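Local structure of Card1 endonuclease domain-containing protein (Vibrio cholerae, 1XMX) at residues Q12-V18 and Y147-F151; H37-Y43 and T57-E61. The protein is of unknown function but may bind nucleic acid and may act as an endonuclease of the PDDEXK type. All coordinates share one frame; numbering follows the deposited sequence.

Interaction 1 (Q12-V18 and Y147-F151)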
ATOM      1  N   GLN A  12      12.425  11.629   6.216  1.00 25.03           N
ATOM      2  CA  GLN A  12      11.795  11.330   4.946  1.00 28.13           C
ATOM      3  C   GLN A  12      10.886  10.111   5.036  1.00 26.94           C
ATOM      4  O   GLN A  12      10.062   9.904   4.191  1.00 26.90           O
ATOM      5  CB  GLN A  12      12.832  11.150   3.847  1.00 32.79           C
ATOM      6  CG  GLN A  12      13.884  12.266   3.816  1.00 39.59           C
ATOM      7  CD  GLN A  12      13.348  13.695   3.510  1.00 43.62           C
ATOM      8  OE1 GLN A  12      12.872  13.956   2.390  1.00 45.76           O
ATOM      9  NE2 GLN A  12      13.478  14.641   4.501  1.00 43.65           N
ATOM     10  N   ASP A  13      10.998   9.319   6.087  1.00 24.34           N
ATOM     11  CA  ASP A  13       9.970   8.294   6.311  1.00 23.08           C
ATOM     12  C   ASP A  13       9.364   8.366   7.721  1.00 22.08           C
ATOM     13  O   ASP A  13       9.782   7.629   8.586  1.00 22.02           O
ATOM     14  CB  ASP A  13      10.593   6.915   6.022  1.00 23.04           C
ATOM     15  CG  ASP A  13       9.642   5.811   6.184  1.00 24.84           C
ATOM     16  OD1 ASP A  13       8.530   5.965   6.755  1.00 29.72           O
ATOM     17  OD2 ASP A  13       9.995   4.741   5.752  1.00 25.85           O
ATOM     18  N   PRO A  14       8.418   9.296   7.968  1.00 22.53           N
ATOM     19  CA  PRO A  14       7.948   9.579   9.317  1.00 21.23           C
ATOM     20  C   PRO A  14       6.668   8.892   9.733  1.00 20.57           C
ATOM     21  O   PRO A  14       6.016   9.353  10.649  1.00 20.62           O
ATOM     22  CB  PRO A  14       7.686  11.071   9.259  1.00 22.13           C
ATOM     23  CG  PRO A  14       7.238  11.305   7.822  1.00 21.60           C
ATOM     24  CD  PRO A  14       7.785  10.199   6.991  1.00 22.63           C
ATOM     25  N   VAL A  15       6.320   7.784   9.112  1.00 17.64           N
ATOM     26  CA  VAL A  15       5.096   7.088   9.462  1.00 16.24           C
ATOM     27  C   VAL A  15       4.983   6.666  10.932  1.00 15.49           C
ATOM     28  O   VAL A  15       3.912   6.640  11.491  1.00 15.56           O
ATOM     29  CB  VAL A  15       4.965   5.808   8.614  1.00 18.04           C
ATOM     30  CG1 VAL A  15       3.739   4.998   9.061  1.00 18.05           C
ATOM     31  CG2 VAL A  15       4.818   6.182   7.141  1.00 18.97           C
ATOM     32  N   ARG A  16       6.092   6.299  11.536  1.00 15.73           N
ATOM     33  CA  ARG A  16       6.085   5.800  12.898  1.00 16.19           C
ATOM     34  C   ARG A  16       5.931   6.952  13.921  1.00 17.67           C
ATOM     35  O   ARG A  16       5.819   6.691  15.104  1.00 20.09           O
ATOM     36  CB  ARG A  16       7.358   4.960  13.164  1.00 15.30           C
ATOM     37  CG  ARG A  16       7.297   3.565  12.538  1.00 14.15           C
ATOM     38  CD  ARG A  16       8.658   2.943  12.680  1.00 15.52           C
ATOM     39  NE  ARG A  16       9.652   3.694  11.904  1.00 16.11           N
ATOM     40  CZ  ARG A  16      10.913   3.836  12.265  1.00 17.80           C
ATOM     41  NH1 ARG A  16      11.342   3.278  13.391  1.00 19.15           N
ATOM     42  NH2 ARG A  16      11.728   4.560  11.517  1.00 18.71           N
ATOM     43  N   LEU A  17       5.900   8.200  13.461  1.00 17.47           N
ATOM     44  CA  LEU A  17       5.494   9.358  14.314  1.00 18.58           C
ATOM     45  C   LEU A  17       3.991   9.553  14.329  1.00 19.35           C
ATOM     46  O   LEU A  17       3.455  10.186  15.232  1.00 20.82           O
ATOM     47  CB  LEU A  17       6.139  10.645  13.824  1.00 19.18           C
ATOM     48  CG  LEU A  17       7.655  10.682  13.802  1.00 17.79           C
ATOM     49  CD1 LEU A  17       8.166  12.066  13.328  1.00 19.69           C
ATOM     50  CD2 LEU A  17       8.242  10.302  15.191  1.00 18.16           C
ATOM     51  N   VAL A  18       3.302   8.971  13.346  1.00 16.67           N
ATOM     52  CA  VAL A  18       1.871   9.105  13.256  1.00 16.16           C
ATOM     53  C   VAL A  18       1.165   7.895  13.894  1.00 18.25           C
ATOM     54  O   VAL A  18       0.159   8.059  14.598  1.00 20.11           O
ATOM     55  CB  VAL A  18       1.462   9.168  11.728  1.00 15.31           C
ATOM     56  CG1 VAL A  18      -0.010   9.000  11.514  1.00 12.98           C
ATOM     57  CG2 VAL A  18       1.880  10.472  11.140  1.00 16.02           C
ATOM     58  N   TYR A 147      -1.410   7.112   4.012  1.00 21.34           N
ATOM     59  CA  TYR A 147      -0.070   6.736   3.597  1.00 19.99           C
ATOM     60  C   TYR A 147       0.369   7.539   2.401  1.00 20.44           C
ATOM     61  O   TYR A 147       1.486   8.045   2.376  1.00 20.43           O
ATOM     62  CB  TYR A 147      -0.016   5.260   3.210  1.00 19.97           C
ATOM     63  CG  TYR A 147       1.010   4.533   4.040  1.00 19.99           C
ATOM     64  CD1 TYR A 147       2.361   4.651   3.762  1.00 19.86           C
ATOM     65  CD2 TYR A 147       0.631   3.749   5.128  1.00 20.19           C
ATOM     66  CE1 TYR A 147       3.306   3.994   4.531  1.00 19.32           C
ATOM     67  CE2 TYR A 147       1.582   3.080   5.917  1.00 18.61           C
ATOM     68  CZ  TYR A 147       2.907   3.203   5.590  1.00 18.46           C
ATOM     69  OH  TYR A 147       3.854   2.566   6.334  1.00 19.17           O
ATOM     70  N   LEU A 148      -0.500   7.672   1.399  1.00 19.66           N
ATOM     71  CA  LEU A 148      -0.124   8.440   0.232  1.00 19.60           C
ATOM     72  C   LEU A 148       0.121   9.897   0.576  1.00 20.20           C
ATOM     73  O   LEU A 148       1.101  10.487   0.082  1.00 23.36           O
ATOM     74  CB  LEU A 148      -1.119   8.290  -0.916  1.00 19.79           C
ATOM     75  CG  LEU A 148      -1.313   6.839  -1.396  1.00 21.18           C
ATOM     76  CD1 LEU A 148      -2.461   6.721  -2.370  1.00 18.48           C
ATOM     77  CD2 LEU A 148      -0.058   6.281  -2.020  1.00 19.93           C
ATOM     78  N   THR A 149      -0.751  10.488   1.398  1.00 17.80           N
ATOM     79  CA  THR A 149      -0.582  11.872   1.782  1.00 19.26           C
ATOM     80  C   THR A 149       0.792  12.055   2.433  1.00 19.43           C
ATOM     81  O   THR A 149       1.570  12.947   2.076  1.00 22.25           O
ATOM     82  CB  THR A 149      -1.660  12.290   2.770  1.00 20.46           C
ATOM     83  OG1 THR A 149      -2.910  12.144   2.122  1.00 23.84           O
ATOM     84  CG2 THR A 149      -1.462  13.751   3.245  1.00 19.87           C
ATOM     85  N   ILE A 150       1.088  11.207   3.390  1.00 19.30           N
ATOM     86  CA  ILE A 150       2.358  11.314   4.086  1.00 21.61           C
ATOM     87  C   ILE A 150       3.518  11.384   3.113  1.00 23.32           C
ATOM     88  O   ILE A 150       4.454  12.162   3.345  1.00 23.43           O
ATOM     89  CB  ILE A 150       2.577  10.176   5.086  1.00 20.76           C
ATOM     90  CG1 ILE A 150       1.611  10.358   6.268  1.00 20.70           C
ATOM     91  CG2 ILE A 150       4.071  10.147   5.542  1.00 19.43           C
ATOM     92  CD1 ILE A 150       1.638   9.202   7.277  1.00 21.34           C
ATOM     93  N   PHE A 151       3.467  10.576   2.045  1.00 23.44           N
ATOM     94  CA  PHE A 151       4.579  10.523   1.098  1.00 23.93           C
ATOM     95  C   PHE A 151       4.474  11.422  -0.136  1.00 24.33           C
ATOM     96  O   PHE A 151       5.208  11.249  -1.112  1.00 26.57           O
ATOM     97  CB  PHE A 151       4.896   9.083   0.721  1.00 21.66           C
ATOM     98  CG  PHE A 151       5.589   8.329   1.829  1.00 22.55           C
ATOM     99  CD1 PHE A 151       6.959   8.419   1.993  1.00 21.49           C
ATOM    100  CD2 PHE A 151       4.876   7.529   2.699  1.00 22.33           C
ATOM    101  CE1 PHE A 151       7.588   7.751   3.001  1.00 21.92           C
ATOM    102  CE2 PHE A 151       5.514   6.853   3.696  1.00 20.39           C
ATOM    103  CZ  PHE A 151       6.869   6.956   3.849  1.00 20.57           C
TER

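Interaction 2 (H37-Y43 and T57-E61)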
ATOM      1  N   HIS A  37      13.865  23.917   8.189  1.00 20.05           N
ATOM      2  CA  HIS A  37      12.917  24.653   7.377  1.00 20.53           C
ATOM      3  C   HIS A  37      12.447  23.926   6.132  1.00 20.57           C
ATOM      4  O   HIS A  37      11.256  23.972   5.817  1.00 23.26           O
ATOM      5  CB  HIS A  37      13.351  26.082   7.058  1.00 19.51           C
ATOM      6  CG  HIS A  37      12.301  26.838   6.308  1.00 20.89           C
ATOM      7  ND1 HIS A  37      11.090  27.197   6.880  1.00 21.24           N
ATOM      8  CD2 HIS A  37      12.238  27.247   5.016  1.00 21.16           C
ATOM      9  CE1 HIS A  37      10.333  27.795   5.977  1.00 21.05           C
ATOM     10  NE2 HIS A  37      11.013  27.861   4.843  1.00 22.25           N
ATOM     11  N   THR A  38      13.342  23.216   5.443  1.00 21.31           N
ATOM     12  CA  THR A  38      12.975  22.504   4.235  1.00 21.59           C
ATOM     13  C   THR A  38      12.004  21.315   4.519  1.00 22.60           C
ATOM     14  O   THR A  38      11.510  20.709   3.612  1.00 23.02           O
ATOM     15  CB  THR A  38      14.193  21.936   3.464  1.00 23.13           C
ATOM     16  OG1 THR A  38      14.646  20.752   4.122  1.00 26.66           O
ATOM     17  CG2 THR A  38      15.319  22.947   3.339  1.00 20.88           C
ATOM     18  N   GLN A  39      11.746  20.990   5.766  1.00 20.24           N
ATOM     19  CA  GLN A  39      10.834  19.905   6.063  1.00 20.18           C
ATOM     20  C   GLN A  39       9.413  20.409   6.415  1.00 19.40           C
ATOM     21  O   GLN A  39       8.559  19.620   6.834  1.00 19.21           O
ATOM     22  CB  GLN A  39      11.420  19.066   7.207  1.00 17.43           C
ATOM     23  CG  GLN A  39      12.655  18.344   6.758  1.00 17.89           C
ATOM     24  CD  GLN A  39      13.296  17.574   7.873  1.00 19.73           C
ATOM     25  OE1 GLN A  39      13.564  18.140   8.941  1.00 18.57           O
ATOM     26  NE2 GLN A  39      13.496  16.275   7.670  1.00 19.00           N
ATOM     27  N   THR A  40       9.175  21.706   6.246  1.00 20.19           N
ATOM     28  CA  THR A  40       7.839  22.308   6.397  1.00 22.39           C
ATOM     29  C   THR A  40       6.750  21.531   5.609  1.00 22.13           C
ATOM     30  O   THR A  40       5.610  21.321   6.081  1.00 21.10           O
ATOM     31  CB  THR A  40       7.868  23.788   5.878  1.00 24.08           C
ATOM     32  OG1 THR A  40       8.754  24.563   6.681  1.00 23.53           O
ATOM     33  CG2 THR A  40       6.473  24.404   5.936  1.00 25.54           C
ATOM     34  N   VAL A  41       7.099  21.086   4.409  1.00 20.61           N
ATOM     35  CA  VAL A  41       6.094  20.397   3.569  1.00 22.26           C
ATOM     36  C   VAL A  41       5.715  19.003   4.160  1.00 21.73           C
ATOM     37  O   VAL A  41       4.543  18.646   4.209  1.00 18.01           O
ATOM     38  CB  VAL A  41       6.536  20.345   2.084  1.00 23.42           C
ATOM     39  CG1 VAL A  41       7.876  19.551   1.968  1.00 23.64           C
ATOM     40  CG2 VAL A  41       5.384  19.776   1.195  1.00 24.09           C
ATOM     41  N   ILE A  42       6.722  18.248   4.642  1.00 21.68           N
ATOM     42  CA  ILE A  42       6.497  16.997   5.330  1.00 19.90           C
ATOM     43  C   ILE A  42       5.606  17.270   6.536  1.00 18.84           C
ATOM     44  O   ILE A  42       4.578  16.594   6.733  1.00 19.24           O
ATOM     45  CB  ILE A  42       7.830  16.302   5.790  1.00 20.56           C
ATOM     46  CG1 ILE A  42       8.773  16.060   4.587  1.00 23.43           C
ATOM     47  CG2 ILE A  42       7.532  14.972   6.432  1.00 18.13           C
ATOM     48  CD1 ILE A  42      10.219  15.699   5.001  1.00 23.59           C
ATOM     49  N   TYR A  43       5.956  18.269   7.337  1.00 18.57           N
ATOM     50  CA  TYR A  43       5.081  18.716   8.410  1.00 18.28           C
ATOM     51  C   TYR A  43       3.592  18.949   8.024  1.00 18.77           C
ATOM     52  O   TYR A  43       2.685  18.515   8.751  1.00 20.31           O
ATOM     53  CB  TYR A  43       5.642  19.941   9.112  1.00 19.15           C
ATOM     54  CG  TYR A  43       4.635  20.629  10.032  1.00 20.33           C
ATOM     55  CD1 TYR A  43       4.249  20.053  11.257  1.00 21.25           C
ATOM     56  CD2 TYR A  43       4.056  21.849   9.675  1.00 20.41           C
ATOM     57  CE1 TYR A  43       3.297  20.706  12.127  1.00 20.01           C
ATOM     58  CE2 TYR A  43       3.159  22.503  10.513  1.00 19.71           C
ATOM     59  CZ  TYR A  43       2.762  21.913  11.739  1.00 21.57           C
ATOM     60  OH  TYR A  43       1.864  22.593  12.598  1.00 22.68           O
ATOM     61  N   THR A  57      -1.061  19.542  16.098  1.00 17.45           N
ATOM     62  CA  THR A  57       0.344  19.463  15.673  1.00 17.72           C
ATOM     63  C   THR A  57       1.011  20.853  15.757  1.00 18.94           C
ATOM     64  O   THR A  57       0.346  21.869  15.617  1.00 16.52           O
ATOM     65  CB  THR A  57       0.467  18.898  14.209  1.00 16.95           C
ATOM     66  OG1 THR A  57      -0.185  19.774  13.284  1.00 19.24           O
ATOM     67  CG2 THR A  57      -0.231  17.547  14.046  1.00 13.60           C
ATOM     68  N   ASP A  58       2.327  20.885  15.998  1.00 20.35           N
ATOM     69  CA  ASP A  58       3.104  22.088  15.886  1.00 21.84           C
ATOM     70  C   ASP A  58       4.425  21.684  15.317  1.00 20.45           C
ATOM     71  O   ASP A  58       4.800  20.518  15.388  1.00 18.94           O
ATOM     72  CB  ASP A  58       3.355  22.697  17.272  1.00 29.41           C
ATOM     73  CG  ASP A  58       2.079  23.240  17.918  1.00 35.13           C
ATOM     74  OD1 ASP A  58       1.215  23.748  17.155  1.00 37.92           O
ATOM     75  OD2 ASP A  58       1.934  23.159  19.186  1.00 38.36           O
ATOM     76  N   PHE A  59       5.131  22.664  14.767  1.00 19.00           N
ATOM     77  CA  PHE A  59       6.374  22.465  14.104  1.00 20.36           C
ATOM     78  C   PHE A  59       7.351  23.366  14.822  1.00 21.47           C
ATOM     79  O   PHE A  59       7.133  24.559  14.933  1.00 20.70           O
ATOM     80  CB  PHE A  59       6.288  22.876  12.606  1.00 19.49           C
ATOM     81  CG  PHE A  59       7.542  22.557  11.813  1.00 21.02           C
ATOM     82  CD1 PHE A  59       8.217  21.335  11.993  1.00 21.46           C
ATOM     83  CD2 PHE A  59       8.009  23.417  10.825  1.00 21.42           C
ATOM     84  CE1 PHE A  59       9.359  21.002  11.222  1.00 21.80           C
ATOM     85  CE2 PHE A  59       9.126  23.081  10.059  1.00 22.31           C
ATOM     86  CZ  PHE A  59       9.818  21.879  10.261  1.00 20.32           C
ATOM     87  N   PHE A  60       8.426  22.781  15.322  1.00 23.60           N
ATOM     88  CA  PHE A  60       9.466  23.541  15.988  1.00 21.96           C
ATOM     89  C   PHE A  60      10.721  23.356  15.140  1.00 23.27           C
ATOM     90  O   PHE A  60      11.198  22.234  14.938  1.00 21.36           O
ATOM     91  CB  PHE A  60       9.667  23.050  17.425  1.00 22.77           C
ATOM     92  CG  PHE A  60      10.859  23.683  18.117  1.00 24.53           C
ATOM     93  CD1 PHE A  60      12.124  23.096  18.056  1.00 23.12           C
ATOM     94  CD2 PHE A  60      10.711  24.867  18.827  1.00 25.49           C
ATOM     95  CE1 PHE A  60      13.219  23.709  18.671  1.00 22.54           C
ATOM     96  CE2 PHE A  60      11.813  25.471  19.491  1.00 24.91           C
ATOM     97  CZ  PHE A  60      13.058  24.877  19.384  1.00 23.46           C
ATOM     98  N   GLU A  61      11.256  24.470  14.630  1.00 24.91           N
ATOM     99  CA  GLU A  61      12.353  24.414  13.654  1.00 24.92           C
ATOM    100  C   GLU A  61      13.689  24.513  14.306  1.00 24.22           C
ATOM    101  O   GLU A  61      13.978  25.505  14.998  1.00 22.90           O
ATOM    102  CB  GLU A  61      12.277  25.575  12.660  1.00 26.23           C
ATOM    103  CG  GLU A  61      11.792  25.156  11.320  1.00 28.19           C
ATOM    104  CD  GLU A  61      11.676  26.287  10.337  1.00 29.38           C
ATOM    105  OE1 GLU A  61      12.565  27.207  10.330  1.00 29.90           O
ATOM    106  OE2 GLU A  61      10.687  26.231   9.556  1.00 30.11           O
TER
HETATM  107  O   HOH W   1      -0.792  22.318  13.443  1.00 22.44           O

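Interaction 1 (Q12-V18 and Y147-F151)
V15 faces I150 and D13 faces F151 across a gap of 7.4 Å and 7.8 Å between their CA atoms, so the turn entering helix 15-22 lies against the last turn of helix 144-150. The first segment follows strand 4-9 in a Rossmann-like sheet of the N-terminal half and runs from the loop into helix 15-22. The second belongs to the helix that leads on to strand 154-156, part of the sheet of the other half, which includes the predicted endonuclease region. No hydrogen bond crosses here; the join is buried and made mainly by apolar side chains. V15 and I150 contribute the largest shares. The CG2 branch of V15 touches two rings that lie side by side in front of it, 3.6 Å from F151 CE2 and 3.7 Å from Y147 CE1, meeting both obliquely. The other branch, CG1, lies anti to the backbone N (chi1 175°) and rests near the phenol end of Y147, whose hydroxyl is hydrogen-bonded to the backbone O of N302. I150 uses both branches: CG2 packs against P14, 4.0 Å from its CD, while CD1, at the end of the longer branch, meets V18 CG2. In each case the side chains run past one another in opposite directions. The same CG2 of I150 sits under one face of the F151 ring, offset toward the rim, and so backs the ring that V15 touches. At the far corner of that ring, the carboxylate of D13 comes in at the edge, its plane turned 72° from the ring. D13 OD2 accepts a hydrogen bond from the backbone N of L335, which ties the loop to the other half of the chain, while OD1 lies near the ring plane, 3.5 Å from F151 CZ.

Interaction 2 (H37-Y43 and T57-E61)
Within the beta-alpha-beta unit formed by strand 30-35, helix 40-52 and strand 56-61, Y43 and F59 join the first turn of the helix to the strand that follows it. Their rings are nearly parallel, 16° apart, but slid so far past each other that they barely overlap; two CH-pi contacts do the work instead. F59 CB stands over the centre of the Y43 ring, 3.5 Å from its centroid. In return Y43 CB lies over the face of the F59 ring toward its rim. With chi1 of 167°, Y43 CG is anti to the backbone N, and the ring slants across the strand toward T57 until its hydroxyl meets a water, 2.8 Å from Y43 OH, that also binds T57 O and OG1. Farther up the strand, H37 ND1 donates to E61 OE2 at 2.9 Å in an almost straight bond (162°). The acceptor lies in the imidazole plane, whereas the donor approaches the syn side of the carboxylate from somewhat out of its plane. H37 O takes two donors, T40 N and T40 OG1, the latter at 2.7 Å; this holds the T40 hydroxyl beside F59 CE2. On the sheet side, Y43 also touches F33 of strand 30-35, T57 OG1 bonds to S47 OG of helix 40-52, and F60 packs on A74 and L78 of helix 68-85.

From the N terminus, the chain leaves strand 4-9 and enters segment 12-18, the first half of interaction 1. It then runs through strand 30-35 to residues 37-43, and interaction 2 closes a short loop when strand 56-61 returns beside them. Only much later, after the rest of the N-terminal sheet, does helix 144-150 close the long loop of interaction 1, so interaction 2 is nested inside it. The first contact joins the two halves of the chain; the second stays within one crossover at the sheet edge. Their centres are 13 Å apart, and they touch where Q12 and P14 pack on I42.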